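Local coordinates for protein WZI (Escherichia coli, PDB 2YNK) that binds carbohydrate as an outer membrane beta-barrel lectin and takes part in the assembly of the group 1 capsule on the cell surface, at residues A[7-12]-A[424-429]; A[14-19]-A[52-57]; A[230-235]-A[296-301]. All coordinates share one frame; numbering follows the deposited sequence.

Contact 1: A[7-12]-A[424-429]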
ATOM      1  N   ASP A   7      -4.432   3.822   4.508  1.00 47.58           N
ATOM      2  CA  ASP A   7      -4.812   5.236   4.552  1.00 46.62           C
ATOM      3  C   ASP A   7      -3.524   6.021   4.430  1.00 44.73           C
ATOM      4  O   ASP A   7      -2.523   5.663   5.036  1.00 47.12           O
ATOM      5  CB  ASP A   7      -5.498   5.569   5.865  1.00 49.42           C
ATOM      6  CG  ASP A   7      -5.987   7.008   5.919  1.00 51.67           C
ATOM      7  OD1 ASP A   7      -6.812   7.386   5.059  1.00 52.04           O
ATOM      8  OD2 ASP A   7      -5.563   7.759   6.832  1.00 53.21           O
ATOM      9  N   ASN A   8      -3.529   7.078   3.641  1.00 43.64           N
ATOM     10  CA  ASN A   8      -2.278   7.762   3.319  1.00 43.37           C
ATOM     11  C   ASN A   8      -1.930   8.801   4.388  1.00 44.77           C
ATOM     12  O   ASN A   8      -0.771   8.934   4.770  1.00 42.18           O
ATOM     13  CB  ASN A   8      -2.365   8.406   1.939  1.00 41.82           C
ATOM     14  CG  ASN A   8      -1.068   9.039   1.505  1.00 42.10           C
ATOM     15  OD1 ASN A   8      -0.015   8.412   1.538  1.00 44.43           O
ATOM     16  ND2 ASN A   8      -1.136  10.288   1.078  1.00 42.90           N
ATOM     17  N   ASP A   9      -2.944   9.530   4.856  1.00 47.58           N
ATOM     18  CA  ASP A   9      -2.778  10.492   5.940  1.00 49.74           C
ATOM     19  C   ASP A   9      -2.284   9.824   7.219  1.00 49.00           C
ATOM     20  O   ASP A   9      -1.344  10.319   7.847  1.00 46.98           O
ATOM     21  CB  ASP A   9      -4.082  11.254   6.203  1.00 52.17           C
ATOM     22  CG  ASP A   9      -4.306  12.394   5.217  1.00 54.64           C
ATOM     23  OD1 ASP A   9      -3.410  12.641   4.381  1.00 57.31           O
ATOM     24  OD2 ASP A   9      -5.375  13.050   5.277  1.00 57.49           O
ATOM     25  N   LEU A  10      -2.896   8.696   7.580  1.00 48.76           N
ATOM     26  CA  LEU A  10      -2.495   7.943   8.777  1.00 49.66           C
ATOM     27  C   LEU A  10      -1.044   7.477   8.693  1.00 49.64           C
ATOM     28  O   LEU A  10      -0.259   7.670   9.635  1.00 48.65           O
ATOM     29  CB  LEU A  10      -3.397   6.719   8.988  1.00 49.39           C
ATOM     30  CG  LEU A  10      -3.195   5.975  10.316  1.00 50.25           C
ATOM     31  CD1 LEU A  10      -3.602   6.880  11.474  1.00 52.08           C
ATOM     32  CD2 LEU A  10      -3.973   4.665  10.363  1.00 47.96           C
ATOM     33  N   ARG A  11      -0.712   6.854   7.564  1.00 47.81           N
ATOM     34  CA  ARG A  11       0.606   6.275   7.354  1.00 46.59           C
ATOM     35  C   ARG A  11       1.697   7.314   7.484  1.00 45.15           C
ATOM     36  O   ARG A  11       2.715   7.047   8.096  1.00 47.36           O
ATOM     37  CB  ARG A  11       0.717   5.599   5.970  1.00 46.76           C
ATOM     38  CG  ARG A  11       2.151   5.208   5.647  1.00 47.00           C
ATOM     39  CD  ARG A  11       2.323   4.188   4.543  1.00 47.33           C
ATOM     40  NE  ARG A  11       3.745   3.865   4.459  1.00 48.37           N
ATOM     41  CZ  ARG A  11       4.404   3.491   3.367  1.00 48.39           C
ATOM     42  NH1 ARG A  11       3.785   3.350   2.203  1.00 49.58           N
ATOM     43  NH2 ARG A  11       5.711   3.256   3.446  1.00 49.43           N
ATOM     44  N   ASN A  12       1.505   8.482   6.882  1.00 44.93           N
ATOM     45  CA  ASN A  12       2.532   9.519   6.910  1.00 47.04           C
ATOM     46  C   ASN A  12       2.720  10.074   8.346  1.00 50.41           C
ATOM     47  O   ASN A  12       3.843  10.334   8.783  1.00 49.19           O
ATOM     48  CB  ASN A  12       2.201  10.640   5.917  1.00 46.97           C
ATOM     49  CG  ASN A  12       2.164  10.155   4.466  1.00 48.35           C
ATOM     50  OD1 ASN A  12       1.144  10.283   3.789  1.00 49.07           O
ATOM     51  ND2 ASN A  12       3.271   9.593   3.989  1.00 48.61           N
ATOM     52  N   SER A 424     -16.249  18.019  10.468  1.00 73.79           N
ATOM     53  CA  SER A 424     -15.425  16.836  10.207  1.00 70.32           C
ATOM     54  C   SER A 424     -15.365  16.441   8.716  1.00 66.47           C
ATOM     55  O   SER A 424     -14.729  15.446   8.356  1.00 63.11           O
ATOM     56  CB  SER A 424     -15.949  15.667  11.035  1.00 71.07           C
ATOM     57  OG  SER A 424     -14.925  14.718  11.264  1.00 71.07           O
ATOM     58  N   VAL A 425     -16.013  17.222   7.858  1.00 64.02           N
ATOM     59  CA  VAL A 425     -16.042  16.927   6.434  1.00 62.17           C
ATOM     60  C   VAL A 425     -14.725  17.339   5.788  1.00 60.06           C
ATOM     61  O   VAL A 425     -14.426  18.531   5.698  1.00 60.37           O
ATOM     62  CB  VAL A 425     -17.193  17.658   5.711  1.00 63.65           C
ATOM     63  CG1 VAL A 425     -17.270  17.193   4.258  1.00 61.92           C
ATOM     64  CG2 VAL A 425     -18.524  17.432   6.422  1.00 63.58           C
ATOM     65  N   ARG A 426     -13.953  16.352   5.326  1.00 58.20           N
ATOM     66  CA  ARG A 426     -12.625  16.595   4.748  1.00 55.24           C
ATOM     67  C   ARG A 426     -12.600  16.479   3.226  1.00 55.12           C
ATOM     68  O   ARG A 426     -13.208  15.592   2.638  1.00 53.06           O
ATOM     69  CB  ARG A 426     -11.591  15.629   5.332  1.00 52.93           C
ATOM     70  CG  ARG A 426     -10.150  16.025   5.040  1.00 50.73           C
ATOM     71  CD  ARG A 426      -9.169  15.142   5.785  1.00 49.21           C
ATOM     72  NE  ARG A 426      -7.781  15.610   5.688  1.00 47.99           N
ATOM     73  CZ  ARG A 426      -7.274  16.641   6.361  1.00 46.98           C
ATOM     74  NH1 ARG A 426      -8.036  17.365   7.161  1.00 48.93           N
ATOM     75  NH2 ARG A 426      -6.002  16.979   6.208  1.00 45.87           N
ATOM     76  N   LEU A 427     -11.831  17.375   2.626  1.00 57.17           N
ATOM     77  CA  LEU A 427     -11.737  17.543   1.197  1.00 58.88           C
ATOM     78  C   LEU A 427     -10.290  17.276   0.767  1.00 60.01           C
ATOM     79  O   LEU A 427      -9.360  17.718   1.438  1.00 60.35           O
ATOM     80  CB  LEU A 427     -12.142  18.981   0.876  1.00 60.67           C
ATOM     81  CG  LEU A 427     -12.340  19.440  -0.567  1.00 61.56           C
ATOM     82  CD1 LEU A 427     -13.443  18.647  -1.257  1.00 61.83           C
ATOM     83  CD2 LEU A 427     -12.650  20.928  -0.568  1.00 60.70           C
ATOM     84  N   ASN A 428     -10.107  16.553  -0.341  1.00 62.89           N
ATOM     85  CA  ASN A 428      -8.770  16.195  -0.847  1.00 63.55           C
ATOM     86  C   ASN A 428      -8.636  16.528  -2.313  1.00 62.36           C
ATOM     87  O   ASN A 428      -9.233  15.862  -3.146  1.00 66.31           O
ATOM     88  CB  ASN A 428      -8.494  14.695  -0.663  1.00 65.46           C
ATOM     89  CG  ASN A 428      -7.810  14.383   0.660  1.00 70.40           C
ATOM     90  OD1 ASN A 428      -8.250  14.828   1.732  1.00 77.00           O
ATOM     91  ND2 ASN A 428      -6.732  13.611   0.597  1.00 67.47           N
ATOM     92  N   THR A 429      -7.839  17.536  -2.636  1.00 60.70           N
ATOM     93  CA  THR A 429      -7.659  17.943  -4.028  1.00 59.20           C
ATOM     94  C   THR A 429      -6.293  17.574  -4.581  1.00 56.10           C
ATOM     95  O   THR A 429      -5.340  17.340  -3.842  1.00 56.32           O
ATOM     96  CB  THR A 429      -7.855  19.455  -4.183  1.00 62.45           C
ATOM     97  OG1 THR A 429      -7.142  20.140  -3.139  1.00 63.24           O
ATOM     98  CG2 THR A 429      -9.342  19.799  -4.104  1.00 63.15           C
TER

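Contact 2: A[14-19]-A[52-57]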
ATOM      1  N   LEU A  14       2.011   8.313  11.174  1.00 53.17           N
ATOM      2  CA  LEU A  14       2.688   7.251  11.918  1.00 52.82           C
ATOM      3  C   LEU A  14       4.169   7.199  11.561  1.00 53.77           C
ATOM      4  O   LEU A  14       5.015   7.045  12.441  1.00 56.79           O
ATOM      5  CB  LEU A  14       2.056   5.881  11.635  1.00 52.06           C
ATOM      6  CG  LEU A  14       0.671   5.586  12.216  1.00 51.56           C
ATOM      7  CD1 LEU A  14       0.285   4.147  11.908  1.00 49.87           C
ATOM      8  CD2 LEU A  14       0.644   5.841  13.714  1.00 52.07           C
ATOM      9  N   ALA A  15       4.477   7.322  10.271  1.00 52.93           N
ATOM     10  CA  ALA A  15       5.861   7.236   9.795  1.00 52.80           C
ATOM     11  C   ALA A  15       6.704   8.390  10.334  1.00 53.09           C
ATOM     12  O   ALA A  15       7.896   8.233  10.604  1.00 53.81           O
ATOM     13  CB  ALA A  15       5.901   7.216   8.271  1.00 49.32           C
ATOM     14  N   TRP A  16       6.074   9.548  10.472  1.00 54.23           N
ATOM     15  CA  TRP A  16       6.718  10.723  11.036  1.00 56.99           C
ATOM     16  C   TRP A  16       7.101  10.427  12.466  1.00 59.46           C
ATOM     17  O   TRP A  16       8.254  10.579  12.858  1.00 60.45           O
ATOM     18  CB  TRP A  16       5.757  11.910  10.940  1.00 56.63           C
ATOM     19  CG  TRP A  16       6.330  13.274  11.259  1.00 58.07           C
ATOM     20  CD1 TRP A  16       6.851  14.204  10.370  1.00 58.09           C
ATOM     21  CD2 TRP A  16       6.397  13.930  12.573  1.00 57.88           C
ATOM     22  NE1 TRP A  16       7.248  15.341  11.029  1.00 58.42           N
ATOM     23  CE2 TRP A  16       6.994  15.245  12.347  1.00 58.45           C
ATOM     24  CE3 TRP A  16       6.038  13.569  13.861  1.00 59.57           C
ATOM     25  CZ2 TRP A  16       7.221  16.138  13.387  1.00 60.04           C
ATOM     26  CZ3 TRP A  16       6.264  14.480  14.901  1.00 59.78           C
ATOM     27  CH2 TRP A  16       6.845  15.731  14.668  1.00 59.64           C
ATOM     28  N   LEU A  17       6.133   9.956  13.244  1.00 59.33           N
ATOM     29  CA  LEU A  17       6.349   9.652  14.651  1.00 61.15           C
ATOM     30  C   LEU A  17       7.392   8.546  14.850  1.00 62.91           C
ATOM     31  O   LEU A  17       8.208   8.608  15.778  1.00 62.48           O
ATOM     32  CB  LEU A  17       5.017   9.263  15.308  1.00 59.71           C
ATOM     33  CG  LEU A  17       4.017  10.415  15.455  1.00 58.44           C
ATOM     34  CD1 LEU A  17       2.593   9.894  15.508  1.00 56.37           C
ATOM     35  CD2 LEU A  17       4.337  11.248  16.692  1.00 60.06           C
ATOM     36  N   SER A  18       7.369   7.547  13.970  1.00 62.33           N
ATOM     37  CA  SER A  18       8.237   6.375  14.109  1.00 62.23           C
ATOM     38  C   SER A  18       9.689   6.710  13.810  1.00 61.43           C
ATOM     39  O   SER A  18      10.586   6.297  14.537  1.00 63.98           O
ATOM     40  CB  SER A  18       7.755   5.235  13.199  1.00 63.54           C
ATOM     41  OG  SER A  18       8.767   4.262  12.985  1.00 66.17           O
ATOM     42  N   ASP A  19       9.915   7.466  12.745  1.00 60.65           N
ATOM     43  CA  ASP A  19      11.273   7.777  12.307  1.00 62.66           C
ATOM     44  C   ASP A  19      11.944   8.813  13.199  1.00 61.36           C
ATOM     45  O   ASP A  19      13.159   8.928  13.204  1.00 61.31           O
ATOM     46  CB  ASP A  19      11.266   8.258  10.855  1.00 64.98           C
ATOM     47  CG  ASP A  19      11.015   7.132   9.865  1.00 67.05           C
ATOM     48  OD1 ASP A  19      10.498   6.064  10.266  1.00 70.92           O
ATOM     49  OD2 ASP A  19      11.343   7.316   8.677  1.00 69.75           O
ATOM     50  N   GLN A  52       3.302  16.475  19.727  1.00 64.55           N
ATOM     51  CA  GLN A  52       2.033  16.248  20.419  1.00 64.67           C
ATOM     52  C   GLN A  52       0.890  16.452  19.436  1.00 61.83           C
ATOM     53  O   GLN A  52      -0.099  15.729  19.470  1.00 60.94           O
ATOM     54  CB  GLN A  52       1.892  17.169  21.635  1.00 67.12           C
ATOM     55  CG  GLN A  52       3.163  17.255  22.476  1.00 70.20           C
ATOM     56  CD  GLN A  52       2.910  17.348  23.973  1.00 72.34           C
ATOM     57  OE1 GLN A  52       3.366  18.286  24.638  1.00 74.55           O
ATOM     58  NE2 GLN A  52       2.196  16.363  24.513  1.00 72.24           N
ATOM     59  N   VAL A  53       1.050  17.430  18.549  1.00 60.54           N
ATOM     60  CA  VAL A  53       0.092  17.675  17.469  1.00 60.41           C
ATOM     61  C   VAL A  53      -0.103  16.432  16.589  1.00 58.60           C
ATOM     62  O   VAL A  53      -1.229  15.996  16.355  1.00 57.72           O
ATOM     63  CB  VAL A  53       0.547  18.853  16.575  1.00 60.50           C
ATOM     64  CG1 VAL A  53      -0.295  18.937  15.308  1.00 58.66           C
ATOM     65  CG2 VAL A  53       0.491  20.162  17.345  1.00 59.74           C
ATOM     66  N   VAL A  54       0.992  15.853  16.113  1.00 57.39           N
ATOM     67  CA  VAL A  54       0.892  14.645  15.308  1.00 57.13           C
ATOM     68  C   VAL A  54       0.249  13.522  16.121  1.00 58.39           C
ATOM     69  O   VAL A  54      -0.719  12.927  15.671  1.00 61.67           O
ATOM     70  CB  VAL A  54       2.253  14.198  14.728  1.00 56.62           C
ATOM     71  CG1 VAL A  54       2.101  12.882  13.983  1.00 55.25           C
ATOM     72  CG2 VAL A  54       2.823  15.266  13.799  1.00 54.53           C
ATOM     73  N   LEU A  55       0.770  13.247  17.315  1.00 60.00           N
ATOM     74  CA  LEU A  55       0.199  12.220  18.202  1.00 59.96           C
ATOM     75  C   LEU A  55      -1.325  12.281  18.329  1.00 57.13           C
ATOM     76  O   LEU A  55      -2.007  11.263  18.215  1.00 56.53           O
ATOM     77  CB  LEU A  55       0.797  12.321  19.619  1.00 63.97           C
ATOM     78  CG  LEU A  55       2.080  11.535  19.902  1.00 65.71           C
ATOM     79  CD1 LEU A  55       2.406  11.586  21.387  1.00 67.62           C
ATOM     80  CD2 LEU A  55       1.969  10.091  19.428  1.00 64.46           C
ATOM     81  N   ALA A  56      -1.854  13.471  18.582  1.00 55.11           N
ATOM     82  CA  ALA A  56      -3.286  13.622  18.835  1.00 54.72           C
ATOM     83  C   ALA A  56      -4.089  13.256  17.592  1.00 52.75           C
ATOM     84  O   ALA A  56      -5.244  12.833  17.684  1.00 51.51           O
ATOM     85  CB  ALA A  56      -3.603  15.047  19.279  1.00 53.85           C
ATOM     86  N   ARG A  57      -3.449  13.414  16.435  1.00 53.28           N
ATOM     87  CA  ARG A  57      -4.067  13.149  15.133  1.00 51.41           C
ATOM     88  C   ARG A  57      -4.318  11.663  14.913  1.00 49.11           C
ATOM     89  O   ARG A  57      -5.318  11.296  14.307  1.00 51.54           O
ATOM     90  CB  ARG A  57      -3.193  13.731  14.009  1.00 51.94           C
ATOM     91  CG  ARG A  57      -3.928  14.686  13.077  1.00 54.10           C
ATOM     92  CD  ARG A  57      -3.099  15.919  12.745  1.00 55.42           C
ATOM     93  NE  ARG A  57      -1.828  15.583  12.105  1.00 56.68           N
ATOM     94  CZ  ARG A  57      -0.859  16.463  11.834  1.00 57.92           C
ATOM     95  NH1 ARG A  57      -0.995  17.753  12.137  1.00 56.62           N
ATOM     96  NH2 ARG A  57       0.261  16.047  11.244  1.00 59.93           N
TER

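Contact 3: A[230-235]-A[296-301]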
ATOM      1  N   ALA A 230      10.571 -10.341   4.731  1.00 52.29           N
ATOM      2  CA  ALA A 230      10.589 -11.387   3.729  1.00 51.83           C
ATOM      3  C   ALA A 230       9.143 -11.607   3.275  1.00 50.81           C
ATOM      4  O   ALA A 230       8.213 -11.517   4.083  1.00 49.78           O
ATOM      5  CB  ALA A 230      11.175 -12.662   4.313  1.00 50.72           C
ATOM      6  N   SER A 231       8.947 -11.868   1.990  1.00 49.15           N
ATOM      7  CA  SER A 231       7.609 -12.161   1.497  1.00 49.57           C
ATOM      8  C   SER A 231       7.615 -13.020   0.240  1.00 51.50           C
ATOM      9  O   SER A 231       8.531 -12.943  -0.601  1.00 50.83           O
ATOM     10  CB  SER A 231       6.808 -10.873   1.272  1.00 49.49           C
ATOM     11  OG  SER A 231       7.598  -9.831   0.734  1.00 50.86           O
ATOM     12  N   ARG A 232       6.574 -13.842   0.135  1.00 74.57           N
ATOM     13  CA  ARG A 232       6.427 -14.777  -0.958  1.00 73.14           C
ATOM     14  C   ARG A 232       4.967 -14.803  -1.435  1.00 66.97           C
ATOM     15  O   ARG A 232       4.035 -14.715  -0.639  1.00 64.00           O
ATOM     16  CB  ARG A 232       6.893 -16.153  -0.487  1.00 77.84           C
ATOM     17  CG  ARG A 232       6.992 -17.218  -1.566  1.00 80.19           C
ATOM     18  CD  ARG A 232       7.669 -18.463  -1.009  1.00 86.17           C
ATOM     19  NE  ARG A 232       7.211 -19.699  -1.650  1.00 88.02           N
ATOM     20  CZ  ARG A 232       7.638 -20.163  -2.827  1.00 90.00           C
ATOM     21  NH1 ARG A 232       8.542 -19.496  -3.547  1.00 92.59           N
ATOM     22  NH2 ARG A 232       7.152 -21.305  -3.292  1.00 89.32           N
ATOM     23  N   ILE A 233       4.789 -14.904  -2.746  1.00 65.28           N
ATOM     24  CA  ILE A 233       3.472 -14.990  -3.379  1.00 62.63           C
ATOM     25  C   ILE A 233       3.501 -16.094  -4.418  1.00 62.58           C
ATOM     26  O   ILE A 233       4.463 -16.194  -5.181  1.00 62.79           O
ATOM     27  CB  ILE A 233       3.124 -13.668  -4.096  1.00 61.49           C
ATOM     28  CG1 ILE A 233       2.362 -12.728  -3.170  1.00 61.76           C
ATOM     29  CG2 ILE A 233       2.278 -13.918  -5.331  1.00 60.91           C
ATOM     30  CD1 ILE A 233       0.945 -13.171  -2.884  1.00 60.22           C
HETATM   31  N   MSE A 234       2.465 -16.924  -4.464  1.00 63.04           N
HETATM   32  CA  MSE A 234       2.332 -17.848  -5.590  1.00 65.08           C
HETATM   33  C   MSE A 234       0.998 -17.690  -6.276  1.00 60.49           C
HETATM   34  O   MSE A 234      -0.049 -17.592  -5.641  1.00 59.05           O
HETATM   35  CB  MSE A 234       2.609 -19.303  -5.221  1.00 72.28           C
HETATM   36  CG  MSE A 234       1.795 -19.797  -4.044  1.00 79.84           C
HETATM   37 SE   MSE A 234       1.943 -21.760  -3.956  1.00 98.08          SE
HETATM   38  CE  MSE A 234       1.839 -21.842  -1.980  1.00 91.92           C
ATOM     39  N   GLN A 235       1.051 -17.646  -7.602  1.00 57.65           N
ATOM     40  CA  GLN A 235      -0.139 -17.615  -8.444  1.00 54.76           C
ATOM     41  C   GLN A 235      -0.462 -19.066  -8.787  1.00 52.15           C
ATOM     42  O   GLN A 235       0.338 -19.742  -9.423  1.00 53.29           O
ATOM     43  CB  GLN A 235       0.151 -16.795  -9.696  1.00 54.66           C
ATOM     44  CG  GLN A 235      -1.064 -16.219 -10.394  1.00 54.84           C
ATOM     45  CD  GLN A 235      -0.696 -15.185 -11.445  1.00 56.19           C
ATOM     46  OE1 GLN A 235      -1.566 -14.482 -11.975  1.00 58.16           O
ATOM     47  NE2 GLN A 235       0.595 -15.082 -11.754  1.00 56.43           N
ATOM     48  N   GLU A 296      11.582 -12.982  -9.614  1.00 73.08           N
ATOM     49  CA  GLU A 296      10.585 -13.809 -10.284  1.00 69.56           C
ATOM     50  C   GLU A 296      10.864 -15.310 -10.173  1.00 69.39           C
ATOM     51  O   GLU A 296       9.930 -16.112 -10.206  1.00 70.82           O
ATOM     52  CB  GLU A 296      10.447 -13.390 -11.744  1.00 66.95           C
ATOM     53  CG  GLU A 296       9.528 -12.191 -11.939  1.00 66.69           C
ATOM     54  CD  GLU A 296       8.049 -12.538 -11.871  1.00 65.59           C
ATOM     55  OE1 GLU A 296       7.692 -13.686 -11.514  1.00 65.43           O
ATOM     56  OE2 GLU A 296       7.238 -11.642 -12.179  1.00 65.57           O
ATOM     57  N   ASP A 297      12.137 -15.676 -10.035  1.00 71.44           N
ATOM     58  CA  ASP A 297      12.555 -17.062  -9.793  1.00 74.37           C
ATOM     59  C   ASP A 297      13.221 -17.162  -8.414  1.00 78.02           C
ATOM     60  O   ASP A 297      13.707 -16.155  -7.887  1.00 78.60           O
ATOM     61  CB  ASP A 297      13.551 -17.515 -10.869  1.00 75.63           C
ATOM     62  CG  ASP A 297      13.082 -17.199 -12.283  1.00 74.41           C
ATOM     63  OD1 ASP A 297      11.881 -17.361 -12.568  1.00 73.17           O
ATOM     64  OD2 ASP A 297      13.920 -16.797 -13.117  1.00 76.28           O
ATOM     65  N   GLU A 298      13.250 -18.363  -7.831  1.00 82.33           N
ATOM     66  CA  GLU A 298      13.844 -18.539  -6.498  1.00 85.27           C
ATOM     67  C   GLU A 298      14.977 -19.575  -6.451  1.00 88.26           C
ATOM     68  O   GLU A 298      14.758 -20.768  -6.657  1.00 88.72           O
ATOM     69  CB  GLU A 298      12.773 -18.870  -5.451  1.00 87.18           C
ATOM     70  CG  GLU A 298      13.322 -18.866  -4.027  1.00 90.62           C
ATOM     71  CD  GLU A 298      12.332 -18.381  -2.978  1.00 94.80           C
ATOM     72  OE1 GLU A 298      11.129 -18.724  -3.063  1.00 97.48           O
ATOM     73  OE2 GLU A 298      12.771 -17.652  -2.057  1.00 97.15           O
ATOM     74  N   SER A 299      16.186 -19.083  -6.171  1.00 91.24           N
ATOM     75  CA  SER A 299      17.366 -19.915  -5.931  1.00 94.61           C
ATOM     76  C   SER A 299      17.393 -20.397  -4.477  1.00 95.41           C
ATOM     77  O   SER A 299      18.220 -19.945  -3.677  1.00 97.19           O
ATOM     78  CB  SER A 299      18.643 -19.122  -6.245  1.00 97.60           C
ATOM     79  OG  SER A 299      19.809 -19.822  -5.836  1.00102.18           O
ATOM     80  N   GLY A 300      16.481 -21.309  -4.144  1.00 95.32           N
ATOM     81  CA  GLY A 300      16.391 -21.876  -2.799  1.00 96.21           C
ATOM     82  C   GLY A 300      16.112 -20.837  -1.732  1.00 95.87           C
ATOM     83  O   GLY A 300      14.960 -20.616  -1.351  1.00 94.80           O
ATOM     84  N   PHE A 301      17.178 -20.194  -1.261  1.00 98.84           N
ATOM     85  CA  PHE A 301      17.080 -19.183  -0.198  1.00101.51           C
ATOM     86  C   PHE A 301      17.064 -17.744  -0.738  1.00100.72           C
ATOM     87  O   PHE A 301      16.473 -16.857  -0.116  1.00100.30           O
ATOM     88  CB  PHE A 301      18.162 -19.375   0.899  1.00105.86           C
ATOM     89  CG  PHE A 301      19.561 -19.666   0.384  1.00108.47           C
ATOM     90  CD1 PHE A 301      19.961 -20.974   0.094  1.00109.00           C
ATOM     91  CD2 PHE A 301      20.496 -18.643   0.243  1.00112.24           C
ATOM     92  CE1 PHE A 301      21.250 -21.244  -0.360  1.00111.98           C
ATOM     93  CE2 PHE A 301      21.785 -18.910  -0.207  1.00116.35           C
ATOM     94  CZ  PHE A 301      22.162 -20.212  -0.510  1.00115.51           C
TER

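Contact 1: A[7-12]-A[424-429]
Asp9 and Arg426 form a salt bridge from the N-terminal helix 8-19 to the wall of the beta-barrel. Carboxylate oxygen OD2 of Asp9 lies 3.5 Å from NE of Arg426 and 4.1 Å from its NH2, a long pairing through one oxygen. The two side chains run at each other from opposite directions; OD2 approaches the guanidinium obliquely, and the carboxylate and guanidinium planes are 78° apart, which rules out the flat two-pronged pairing. Arg426 CG stands anti to the backbone N (chi1 -166°), and the chain is extended from CG to NE, which carries the charged group well off strand 425-435 to the first turn of the helix. The nearest CA atoms, those of Asp9 and Asn428, are 10.7 Å apart, a gap that side chains must span. The strongest polar partner of Arg426 is Asn381 O, bonded to NH2, and NH1 forms a salt bridge with Asp420. Asp7 caps the helix start, its OD2 accepting from Leu10 N at 2.9 Å, and it is also paired with Arg61 of helix 49-65. With only 73 Å² buried over both sides, the contact is a sparse electrostatic link between the N-terminal helix and the barrel wall. Its chemistry implies a guanidinium positioned chiefly by the wall, with Asp9 adding a longer, probably weaker ionic contact from the helix.

Contact 2: A[14-19]-A[52-57]
Val54 is wedged between Trp16 and Leu17, presenting one methyl to each. Its CG1 is anti to the backbone N and reaches Leu17, while CG2, anti to the carbonyl carbon, turns to the indole. CG2 makes a CH-pi contact over one face of Trp16, 3.8 Å from the centroid of the six-membered ring and 20° off the ring normal. The ring atom nearest to Val54 CG2 is Trp16 CE3, at 3.6 Å. The indole is brought there by a chi1 of -170°, which sets CG anti to the backbone N, and its NE1 donates a hydrogen bond to His316 O of the barrel strand 306-317, fixing the far side of the ring.

Leu17 CG lies beside the backbone N, anti to the carbonyl carbon, and both of its methyls face helix 49-65. Its CD1 meets Val54 CG1 at 3.4 Å, with the two side chains lying alongside and pointing oppositely. The second branch, CD2, touches Leu55 CD2 at 3.8 Å; Leu55 does not point straight at helix 8-19, but its CD2 reaches Leu17.

The axes of the two short helical segments approach to 10.0 Å with a signed crossing angle of -132°, nearer antiparallel than parallel. Ile58 and Ile23 extend the apolar patch around Leu14 and Leu17. The segments meet through apolar groups alone, which implies cohesion by shape and burial, while the Arg57–Asp13 salt bridge, reaching just outside them, adds an ionic tie between the same two helices and the polar end of Trp16 ties helix 8-19 to the barrel.

Contact 3: A[230-235]-A[296-301]
Arg232 NH1 lies 2.7 Å from Glu298 OE1, the one salt bridge between the segments, in which the two side chains meet at a slant and the guanidinium and carboxylate planes are 37° apart. Arg232 CG is anti to the backbone N (chi1 -172°) and its chain is extended as far as NE, where chi4 of 81° turns the guanidinium toward the glutamate. Glu298 also starts anti to its N but bends at chi2, bringing OE1 round. Arg232 NH2 has a long, weak ion pair with Asp250 as well.

Strand 226-236 belongs to the closed antiparallel barrel, bonded through its backbone to strands 212-221 and 268-278. The partner segment is different: the chain turns a corner at Glu296 and Asp297, a classic beta bulge facing Ser304, and leaves the barrel wall for a two-stranded antiparallel sheet formed with 302-304.

Among further polar contacts, two reach loop residues. Glu296 OE2 accepts from Tyr343 N, and Asp297 OD1 is hydrogen-bonded to Tyr341 OH. Backbone contact is absent, the nearest CA atoms, those of Arg232 and Glu298, being 10.0 Å apart.

In the fold
Contacts 1 and 2 share helix 8-19, their centres being 14 Å apart, and lie on the same side of the chain's centre; contact 3 lies on the opposite side, its centre about 35 Å from that of contact 1 and 34 Å from that of contact 2. Along the chain, contact 1 joins residues 7-12, near the N-terminus, to the penultimate strand of the 18-stranded barrel, so its loop encloses both others, and contact 2 closes before contact 3 opens. Contacts 1 and 3 reach the same sheet. Together they show an N-terminal helical region packed on itself and tied to the barrel wall and, across the chain, a small hairpin linked by one surface salt bridge to strand 226-236.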